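Local structure of ethanolamine utilization protein EutS (Streptococcus intermedius SK54 = ATCC 27335, 6XPJ) at residues C[43-51]-C[86-96]. The protein probably serves as a minor, hexameric shell protein of the choline-degrading bacterial microcompartment, where it may confer heterogeneity and flexibility. The protein carries 1 engineered substitution. Sequence-based numbering, arbitrary orientation.
Sequences HEGAIGVVS and SGDIQSVETSL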
loop_
_atom_site.group_PDB
_atom_site.type_symbol
_atom_site.label_atom_id
_atom_site.label_comp_id
_atom_site.label_asym_id
_atom_site.label_seq_id
_atom_site.Cartn_x
_atom_site.Cartn_y
_atom_site.Cartn_z
ATOM N N HIS C 43 21.510 -7.559 -23.855
ATOM C CA HIS C 43 20.452 -7.429 -24.888
ATOM C C HIS C 43 20.434 -8.684 -25.764
ATOM O O HIS C 43 20.693 -8.616 -26.966
ATOM C CB HIS C 43 20.647 -6.160 -25.713
ATOM C CG HIS C 43 20.599 -4.896 -24.932
ATOM N ND1 HIS C 43 20.359 -3.675 -25.546
ATOM C CD2 HIS C 43 20.799 -4.618 -23.631
ATOM C CE1 HIS C 43 20.406 -2.721 -24.640
ATOM N NE2 HIS C 43 20.686 -3.271 -23.459
ATOM N N GLU C 44 20.120 -9.818 -25.145
ATOM C CA GLU C 44 20.098 -11.138 -25.813
ATOM C C GLU C 44 19.055 -11.977 -25.091
ATOM O O GLU C 44 18.968 -11.858 -23.863
ATOM C CB GLU C 44 21.443 -11.862 -25.671
ATOM C CG GLU C 44 22.605 -11.160 -26.345
ATOM C CD GLU C 44 22.544 -11.169 -27.861
ATOM O OE1 GLU C 44 21.934 -12.118 -28.412
ATOM O OE2 GLU C 44 23.099 -10.226 -28.486
ATOM N N GLY C 45 18.333 -12.796 -25.841
ATOM C CA GLY C 45 17.491 -13.830 -25.250
ATOM C C GLY C 45 16.133 -13.286 -24.850
ATOM O O GLY C 45 15.839 -12.086 -24.988
ATOM N N ALA C 46 15.316 -14.191 -24.355
ATOM C CA ALA C 46 13.965 -13.912 -23.874
ATOM C C ALA C 46 14.037 -13.449 -22.418
ATOM O O ALA C 46 15.077 -13.649 -21.708
ATOM C CB ALA C 46 13.133 -15.151 -24.015
ATOM N N ILE C 47 12.951 -12.818 -21.989
ATOM C CA ILE C 47 12.756 -12.415 -20.573
ATOM C C ILE C 47 11.522 -13.137 -20.053
ATOM O O ILE C 47 10.465 -13.073 -20.715
ATOM C CB ILE C 47 12.627 -10.888 -20.461
ATOM C CG1 ILE C 47 13.977 -10.237 -20.787
ATOM C CG2 ILE C 47 12.070 -10.479 -19.101
ATOM C CD1 ILE C 47 15.053 -10.457 -19.793
ATOM N N GLY C 48 11.654 -13.731 -18.873
ATOM C CA GLY C 48 10.527 -14.292 -18.116
ATOM C C GLY C 48 10.122 -13.360 -17.002
ATOM O O GLY C 48 11.020 -12.806 -16.325
ATOM N N VAL C 49 8.819 -13.168 -16.804
ATOM C CA VAL C 49 8.219 -12.241 -15.815
ATOM C C VAL C 49 7.164 -13.000 -15.020
ATOM O O VAL C 49 6.257 -13.590 -15.630
ATOM C CB VAL C 49 7.598 -11.015 -16.494
ATOM C CG1 VAL C 49 7.240 -9.982 -15.435
ATOM C CG2 VAL C 49 8.519 -10.427 -17.562
ATOM N N VAL C 50 7.293 -12.961 -13.702
ATOM C CA VAL C 50 6.363 -13.660 -12.784
ATOM C C VAL C 50 5.823 -12.669 -11.757
ATOM O O VAL C 50 6.592 -11.907 -11.156
ATOM C CB VAL C 50 7.024 -14.870 -12.110
ATOM C CG1 VAL C 50 5.968 -15.716 -11.445
ATOM C CG2 VAL C 50 7.829 -15.694 -13.113
ATOM N N SER C 51 4.518 -12.727 -11.547
ATOM C CA SER C 51 3.783 -12.003 -10.482
ATOM C C SER C 51 3.211 -13.003 -9.490
ATOM O O SER C 51 2.438 -13.896 -9.936
ATOM C CB SER C 51 2.653 -11.227 -11.082
ATOM O OG SER C 51 1.983 -10.493 -10.047
ATOM N N SER C 86 16.312 -14.173 -17.496
ATOM C CA SER C 86 16.621 -14.136 -18.936
ATOM C C SER C 86 17.258 -15.453 -19.356
ATOM O O SER C 86 17.805 -16.149 -18.522
ATOM C CB SER C 86 17.543 -12.964 -19.214
ATOM O OG SER C 86 18.750 -13.195 -18.527
ATOM N N GLY C 87 17.193 -15.743 -20.641
ATOM C CA GLY C 87 17.854 -16.914 -21.219
ATOM C C GLY C 87 17.320 -17.153 -22.598
ATOM O O GLY C 87 16.522 -16.350 -23.084
ATOM N N ASP C 88 17.740 -18.236 -23.237
ATOM C CA ASP C 88 17.136 -18.581 -24.543
ATOM C C ASP C 88 15.644 -18.891 -24.337
ATOM O O ASP C 88 15.234 -19.250 -23.193
ATOM C CB ASP C 88 17.874 -19.747 -25.181
ATOM C CG ASP C 88 17.698 -21.003 -24.365
ATOM O OD1 ASP C 88 18.476 -21.199 -23.425
ATOM O OD2 ASP C 88 16.741 -21.744 -24.641
ATOM N N ILE C 89 14.826 -18.730 -25.374
ATOM C CA ILE C 89 13.350 -18.843 -25.241
ATOM C C ILE C 89 12.987 -20.188 -24.617
ATOM O O ILE C 89 12.137 -20.206 -23.724
ATOM C CB ILE C 89 12.640 -18.601 -26.585
ATOM C CG1 ILE C 89 12.955 -17.217 -27.150
ATOM C CG2 ILE C 89 11.139 -18.801 -26.429
ATOM C CD1 ILE C 89 12.729 -17.095 -28.643
ATOM N N GLN C 90 13.576 -21.295 -25.056
ATOM C CA GLN C 90 13.155 -22.626 -24.554
ATOM C C GLN C 90 13.512 -22.736 -23.074
ATOM O O GLN C 90 12.683 -23.262 -22.310
ATOM C CB GLN C 90 13.725 -23.746 -25.423
ATOM C CG GLN C 90 13.078 -23.797 -26.806
ATOM C CD GLN C 90 11.565 -23.811 -26.781
ATOM O OE1 GLN C 90 10.903 -23.094 -27.535
ATOM N NE2 GLN C 90 10.996 -24.628 -25.908
ATOM N N SER C 91 14.642 -22.195 -22.629
ATOM C CA SER C 91 15.037 -22.255 -21.196
ATOM C C SER C 91 14.065 -21.419 -20.358
ATOM O O SER C 91 13.616 -21.874 -19.297
ATOM C CB SER C 91 16.452 -21.785 -20.957
ATOM O OG SER C 91 17.383 -22.626 -21.636
ATOM N N VAL C 92 13.725 -20.238 -20.853
ATOM C CA VAL C 92 12.812 -19.326 -20.111
ATOM C C VAL C 92 11.429 -19.986 -20.016
ATOM O O VAL C 92 10.827 -19.986 -18.925
ATOM C CB VAL C 92 12.746 -17.944 -20.773
ATOM C CG1 VAL C 92 11.601 -17.133 -20.194
ATOM C CG2 VAL C 92 14.064 -17.223 -20.593
ATOM N N GLU C 93 10.930 -20.559 -21.101
ATOM C CA GLU C 93 9.623 -21.262 -21.030
ATOM C C GLU C 93 9.690 -22.438 -20.045
ATOM O O GLU C 93 8.701 -22.665 -19.292
ATOM C CB GLU C 93 9.184 -21.731 -22.407
ATOM C CG GLU C 93 8.876 -20.599 -23.330
ATOM C CD GLU C 93 8.271 -20.996 -24.662
ATOM O OE1 GLU C 93 7.880 -20.082 -25.396
ATOM O OE2 GLU C 93 8.188 -22.204 -24.943
ATOM N N THR C 94 10.761 -23.255 -20.070
ATOM C CA THR C 94 10.910 -24.410 -19.160
ATOM C C THR C 94 10.813 -23.916 -17.720
ATOM O O THR C 94 10.088 -24.511 -16.915
ATOM C CB THR C 94 12.221 -25.168 -19.400
ATOM O OG1 THR C 94 12.090 -25.724 -20.712
ATOM C CG2 THR C 94 12.483 -26.240 -18.364
ATOM N N SER C 95 11.524 -22.834 -17.394
ATOM C CA SER C 95 11.534 -22.291 -16.021
ATOM C C SER C 95 10.125 -21.814 -15.635
ATOM O O SER C 95 9.693 -22.064 -14.519
ATOM C CB SER C 95 12.547 -21.192 -15.872
ATOM O OG SER C 95 13.877 -21.722 -15.954
ATOM N N LEU C 96 9.434 -21.110 -16.534
ATOM C CA LEU C 96 8.067 -20.630 -16.231
ATOM C C LEU C 96 7.149 -21.828 -16.012
ATOM O O LEU C 96 6.345 -21.802 -15.087
ATOM C CB LEU C 96 7.591 -19.770 -17.392
ATOM C CG LEU C 96 8.253 -18.407 -17.507
ATOM C CD1 LEU C 96 7.835 -17.743 -18.793
ATOM C CD2 LEU C 96 7.902 -17.526 -16.310
#
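Ala46 and Gly87 form an antiparallel hydrogen-bonded pair, with Ala46 N giving to Gly87 O at 2.8 Å and Gly87 N returning a longer bond to Ala46 O, after which segment 86-96 turns at Asp88 into helix 89-105; the axes of its stretch 89-96 and of strand 46-51 approach to 7.9 Å, their N-to-C directions 12° apart and so nearly parallel. The same Ala46 O also receives a CA-H...O contact from Ser86. On one face of the sheet, CD1 of Ile47 rests against CB of Ser86 at 3.6 Å. The other face carries the helix: in this circularly permuted BMC domain, helix 89-105 packs on the mixed sheet in which strands 46-53 and 82-87 are neighbours, and Phe85 on the latter also touches Val92 and Leu96. There the methyl of Ala46 meets CG1 of Ile89 at 3.8 Å and, more loosely, CG2 of Val92. Val92 has CG1 anti to its backbone nitrogen (chi1 168°), which lays that methyl on the backbone of Gly48, 3.6 Å from Gly48 N; a glycine here lets the helix ride close to the strand. One turn on, the side chains of Val50 and Leu96 slide past each other in opposite directions, CG2 of Val50 3.7 Å from CD2 of Leu96. Asp88 is the N-cap of the helix, its OD2 accepting from Ser91 N at 2.9 Å from above the carboxylate plane.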